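Local coordinates for protein MgGH51 (Meripilus giganteus, PDB 6ZPV) that probably hydrolyses terminal, non-reducing alpha-L-arabinofuranosyl residues from arabinose-containing polysaccharides, as a fungal GH51 alpha-L-arabinofuranosidase, at residues T465-R469 with H536-T540; F569-S573 with T623-N627. One frame throughout, in Å; residues are numbered along the deposited sequence.

How the contacts relate
Helix 454-469 comes first along the chain. In the chain it connects strand 424-432 to strand 474-479 of the parallel barrel sheet. Contact 1 closes when the chain, 67 residues on, forms strand 535-541 of the antiparallel C-terminal sheet and packs it on the end of that helix. Contact 2 opens only later, so the two are in series and neither nest nor cross. Its segments are 50 residues apart, with strands 575-582, 600-605 and 609-614 between them. Both contacts reach the same antiparallel sheet. Their centres are about 18 Å apart, their nearest atoms about 6 Å, and they do not touch. Contact 1 ties this sheet to the barrel side; contact 2 joins two parts of the C-terminal domain.

Contact 1: T465-R469 with H536-T540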
loop_
_atom_site.group_PDB
_atom_site.type_symbol
_atom_site.label_atom_id
_atom_site.label_comp_id
_atom_site.label_asym_id
_atom_site.label_seq_id
_atom_site.Cartn_x
_atom_site.Cartn_y
_atom_site.Cartn_z
ATOM N N THR A 465 0.330 5.811 22.171
ATOM C CA THR A 465 -0.185 6.732 23.177
ATOM C C THR A 465 0.795 7.919 23.334
ATOM O O THR A 465 0.354 9.058 23.544
ATOM C CB THR A 465 -0.463 6.094 24.543
ATOM O OG1 THR A 465 0.752 5.663 25.175
ATOM C CG2 THR A 465 -1.486 4.995 24.458
ATOM N N GLY A 466 2.098 7.653 23.225
ATOM C CA GLY A 466 3.084 8.716 23.278
ATOM C C GLY A 466 3.027 9.582 22.010
ATOM O O GLY A 466 3.181 10.785 22.100
ATOM N N LEU A 467 2.853 8.985 20.835
ATOM C CA LEU A 467 2.673 9.790 19.612
ATOM C C LEU A 467 1.503 10.764 19.803
ATOM O O LEU A 467 1.587 11.947 19.413
ATOM C CB LEU A 467 2.470 8.886 18.406
ATOM C CG LEU A 467 3.600 7.924 18.067
ATOM C CD1 LEU A 467 3.223 7.095 16.855
ATOM C CD2 LEU A 467 4.906 8.637 17.797
ATOM N N GLU A 468 0.421 10.269 20.376
ATOM C CA GLU A 468 -0.775 11.091 20.538
ATOM C C GLU A 468 -0.568 12.162 21.597
ATOM O O GLU A 468 -0.926 13.348 21.401
ATOM C CB GLU A 468 -2.003 10.195 20.821
ATOM C CG GLU A 468 -3.314 10.905 20.784
ATOM C CD GLU A 468 -4.496 9.944 20.823
ATOM O OE1 GLU A 468 -4.911 9.579 21.925
ATOM O OE2 GLU A 468 -4.979 9.569 19.707
ATOM N N ARG A 469 0.035 11.809 22.743
ATOM C CA ARG A 469 0.347 12.844 23.764
ATOM C C ARG A 469 1.219 13.961 23.178
ATOM O O ARG A 469 1.054 15.133 23.491
ATOM C CB ARG A 469 1.052 12.164 24.945
ATOM C CG ARG A 469 1.514 13.170 26.001
ATOM C CD ARG A 469 2.015 12.535 27.308
ATOM N NE ARG A 469 3.190 11.685 27.080
ATOM C CZ ARG A 469 3.185 10.347 26.987
ATOM N NH1 ARG A 469 2.100 9.624 27.197
ATOM N NH2 ARG A 469 4.331 9.728 26.667
ATOM N N HIS A 536 0.029 2.179 29.524
ATOM C CA HIS A 536 0.023 3.533 28.931
ATOM C C HIS A 536 -1.373 3.894 28.504
ATOM O O HIS A 536 -2.215 3.038 28.249
ATOM C CB HIS A 536 0.985 3.565 27.720
ATOM C CG HIS A 536 2.415 3.411 28.104
ATOM N ND1 HIS A 536 3.182 4.506 28.369
ATOM C CD2 HIS A 536 3.122 2.278 28.383
ATOM C CE1 HIS A 536 4.365 4.009 28.797
ATOM N NE2 HIS A 536 4.353 2.691 28.830
ATOM N N TRP A 537 -1.633 5.192 28.397
ATOM C CA TRP A 537 -2.951 5.667 27.962
ATOM C C TRP A 537 -2.795 7.041 27.330
ATOM O O TRP A 537 -1.788 7.740 27.541
ATOM C CB TRP A 537 -3.923 5.728 29.174
ATOM C CG TRP A 537 -3.399 6.517 30.315
ATOM C CD1 TRP A 537 -3.478 7.881 30.494
ATOM C CD2 TRP A 537 -2.636 6.006 31.442
ATOM N NE1 TRP A 537 -2.800 8.240 31.629
ATOM C CE2 TRP A 537 -2.285 7.103 32.226
ATOM C CE3 TRP A 537 -2.214 4.740 31.801
ATOM C CZ2 TRP A 537 -1.512 6.968 33.390
ATOM C CZ3 TRP A 537 -1.496 4.607 32.953
ATOM C CH2 TRP A 537 -1.145 5.709 33.742
ATOM N N SER A 538 -3.829 7.447 26.600
ATOM C CA SER A 538 -3.929 8.786 25.982
ATOM C C SER A 538 -5.410 9.112 25.817
ATOM O O SER A 538 -6.190 8.237 25.396
ATOM C CB SER A 538 -3.195 8.823 24.647
ATOM O OG SER A 538 -3.349 10.087 24.016
ATOM N N ILE A 539 -5.786 10.353 26.130
ATOM C CA ILE A 539 -7.193 10.782 26.156
ATOM C C ILE A 539 -7.324 11.964 25.205
ATOM O O ILE A 539 -6.610 12.975 25.327
ATOM C CB ILE A 539 -7.667 11.117 27.569
ATOM C CG1 ILE A 539 -7.398 9.927 28.501
ATOM C CG2 ILE A 539 -9.106 11.508 27.529
ATOM C CD1 ILE A 539 -7.695 10.131 29.949
ATOM N N THR A 540 -8.292 11.863 24.304
ATOM C CA THR A 540 -8.653 12.945 23.385
ATOM C C THR A 540 -10.143 13.179 23.390
ATOM O O THR A 540 -10.890 12.331 23.917
ATOM C CB THR A 540 -8.141 12.688 21.940
ATOM O OG1 THR A 540 -8.786 11.516 21.431
ATOM C CG2 THR A 540 -6.631 12.558 21.899
HETATM O O HOH W 1 2.674 6.877 26.880
HETATM O O HOH W 2 -7.632 9.205 22.311
HETATM O O HOH W 3 -0.779 10.277 27.646
#
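This is a buried, largely polar helix-on-strand contact between the (beta/alpha)8 barrel typical of GH51 and the C-terminal beta domain. The last turn of helix 454-469, part of the barrel, lies on strand 535-541; the axes of segments 465-469 and 536-540 approach to 7.5 Å and cross at 38°. The closest CA pair is Thr465 and Ser538, 5.1 Å apart, and their CB atoms are 3.9 Å apart. Thr465, Glu468 and Arg469 present polar groups to His536, Ser538, Thr540 and the Trp537 carbonyl; waters bridge where direct bonds do not reach. Ser538 OG donates a hydrogen bond of 2.7 Å to Glu468 OE1. Water 2 links the same OE1 to Thr540 OG1. Water 1 bonds to Thr465 OG1, Arg469 NH1 and His536 ND1, each at 2.8 Å. Water 3 connects Arg469 NH1 to Trp537 O, too far apart at 4.3 Å for a direct bond. Glu468 OE2 and Arg469 form salt bridges with Lys551 and Asp416, respectively. Thr465 OG1 also hydrogen-bonds to Ala462 O, His536 NE2 to Gly533 O and Thr540 OG1 to Gly520 N. Strand 535-541 runs between strands 522-523 and 547-554, and Tyr523 touches Arg469, Ser538 and Thr540 where helix and sheet meet.

Contact 2: F569-S573 with T623-N627; sequences FNSVS and TVTTN
The two segments run roughly antiparallel, their end-to-end directions 136° apart. Segment 623-627 is the end of strand 618-625 and the chain terminus. Val572 (extended, -136/137) pairs with Thr626 (-130/152) in a single beta bridge, CA to CA 4.5 Å; Ser571 faces Asn627 and Ser573 faces Thr625. The bridge lies just beyond the neighbouring strands 575-582 and 618-625 of the antiparallel C-terminal sheet and carries their association to the chain end. Ser571 N donates to Asn627 O (3.1 Å), Asn627 N to Ser571 O (3.0 Å) and Ser573 N to Thr625 O (2.9 Å). Asn570 N also reaches Asn627 O at 2.9 Å, but weakly. Asn570 (phi/psi -66/-50) and Ser571 (-141/147) thus both face Asn627: a classic beta bulge. CA-H...O contacts of 3.3 Å run from Thr626 CA to Ser571 O and from Val572 CA to Thr625 O.

Ser573, chi1 p, accepts from Thr625 N at OG (3.0 Å); this OG also bonds to Thr575 O. Val572, chi1 t, puts CG1 4.2 Å from Val624 CG2. Phe569, chi1 m, lays one ring face over CG2 of Thr626 (chi1 p), with CD2 3.6 Å from Thr626 CB. Water 4 joins Ser571 OG (3.0 Å) to Thr625 O (3.1 Å). Asn570, chi1 m and chi2 -56°, donates from ND2 to Asn627 OXT (3.0 Å). Both oxygens of the terminal carboxylate therefore take amide hydrogens from the bulge: the chain end is held by the backbone NH groups of Ser571 and, weakly, Asn570, and by the Asn570 side-chain amide.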
loop_
_atom_site.group_PDB
_atom_site.type_symbol
_atom_site.label_atom_id
_atom_site.label_comp_id
_atom_site.label_asym_id
_atom_site.label_seq_id
_atom_site.Cartn_x
_atom_site.Cartn_y
_atom_site.Cartn_z
ATOM N N PHE A 569 -14.688 17.803 35.167
ATOM C CA PHE A 569 -15.684 18.116 34.125
ATOM C C PHE A 569 -17.010 18.540 34.763
ATOM O O PHE A 569 -17.350 18.200 35.918
ATOM C CB PHE A 569 -15.882 16.924 33.189
ATOM C CG PHE A 569 -14.657 16.573 32.353
ATOM C CD1 PHE A 569 -13.602 15.794 32.840
ATOM C CD2 PHE A 569 -14.480 17.141 31.135
ATOM C CE1 PHE A 569 -12.447 15.569 32.132
ATOM C CE2 PHE A 569 -13.331 16.858 30.376
ATOM C CZ PHE A 569 -12.330 16.040 30.880
ATOM N N ASN A 570 -17.783 19.291 34.009
ATOM C CA ASN A 570 -19.181 19.626 34.366
ATOM C C ASN A 570 -20.066 18.385 34.347
ATOM O O ASN A 570 -20.874 18.173 35.315
ATOM C CB ASN A 570 -19.740 20.663 33.413
ATOM C CG ASN A 570 -18.980 21.952 33.546
ATOM O OD1 ASN A 570 -18.901 22.482 34.638
ATOM N ND2 ASN A 570 -18.382 22.423 32.469
ATOM N N SER A 571 -19.991 17.636 33.277
ATOM C CA SER A 571 -20.821 16.424 33.099
ATOM C C SER A 571 -20.023 15.325 32.441
ATOM O O SER A 571 -19.172 15.624 31.535
ATOM C CB SER A 571 -22.035 16.696 32.352
ATOM O OG SER A 571 -21.738 17.173 31.080
ATOM N N VAL A 572 -20.308 14.078 32.790
ATOM C CA VAL A 572 -19.756 12.878 32.109
ATOM C C VAL A 572 -20.957 11.940 31.946
ATOM O O VAL A 572 -21.776 11.734 32.907
ATOM C CB VAL A 572 -18.641 12.189 32.903
ATOM C CG1 VAL A 572 -18.124 10.914 32.243
ATOM C CG2 VAL A 572 -17.530 13.167 33.207
ATOM N N SER A 573 -21.086 11.325 30.798
ATOM C CA SER A 573 -22.138 10.343 30.557
ATOM C C SER A 573 -22.081 9.228 31.592
ATOM O O SER A 573 -21.051 8.860 32.084
ATOM C CB SER A 573 -22.031 9.832 29.148
ATOM O OG SER A 573 -20.784 9.226 28.852
ATOM N N THR A 623 -15.140 5.083 25.428
ATOM C CA THR A 623 -15.685 6.339 24.894
ATOM C C THR A 623 -16.822 6.796 25.792
ATOM O O THR A 623 -17.828 6.059 25.941
ATOM C CB THR A 623 -16.151 6.179 23.456
ATOM O OG1 THR A 623 -15.071 5.661 22.658
ATOM C CG2 THR A 623 -16.620 7.489 22.885
ATOM N N VAL A 624 -16.709 7.995 26.311
ATOM C CA VAL A 624 -17.769 8.647 27.112
ATOM C C VAL A 624 -18.042 10.013 26.483
ATOM O O VAL A 624 -17.283 10.464 25.614
ATOM C CB VAL A 624 -17.326 8.777 28.591
ATOM C CG1 VAL A 624 -17.232 7.406 29.209
ATOM C CG2 VAL A 624 -16.066 9.581 28.807
ATOM N N THR A 625 -19.082 10.682 26.919
ATOM C CA THR A 625 -19.334 12.088 26.549
ATOM C C THR A 625 -18.968 12.952 27.749
ATOM O O THR A 625 -19.447 12.690 28.849
ATOM C CB THR A 625 -20.737 12.300 26.032
ATOM O OG1 THR A 625 -20.944 11.436 24.914
ATOM C CG2 THR A 625 -20.961 13.711 25.611
ATOM N N THR A 626 -18.222 14.038 27.506
ATOM C CA THR A 626 -17.858 15.004 28.573
ATOM C C THR A 626 -18.175 16.426 28.123
ATOM O O THR A 626 -18.073 16.722 26.923
ATOM C CB THR A 626 -16.393 14.895 28.987
ATOM O OG1 THR A 626 -15.564 15.337 27.922
ATOM C CG2 THR A 626 -16.018 13.506 29.424
ATOM N N ASN A 627 -18.462 17.278 29.090
ATOM C CA ASN A 627 -18.580 18.742 28.858
ATOM C C ASN A 627 -18.148 19.457 30.144
ATOM O O ASN A 627 -18.045 18.815 31.198
ATOM C CB ASN A 627 -19.970 19.174 28.334
ATOM C CG ASN A 627 -20.389 18.662 26.956
ATOM O OD1 ASN A 627 -20.033 19.281 25.933
ATOM N ND2 ASN A 627 -21.207 17.591 26.900
ATOM O OXT ASN A 627 -17.926 20.696 30.107
HETATM O O HOH W 4 -21.761 14.662 29.424
#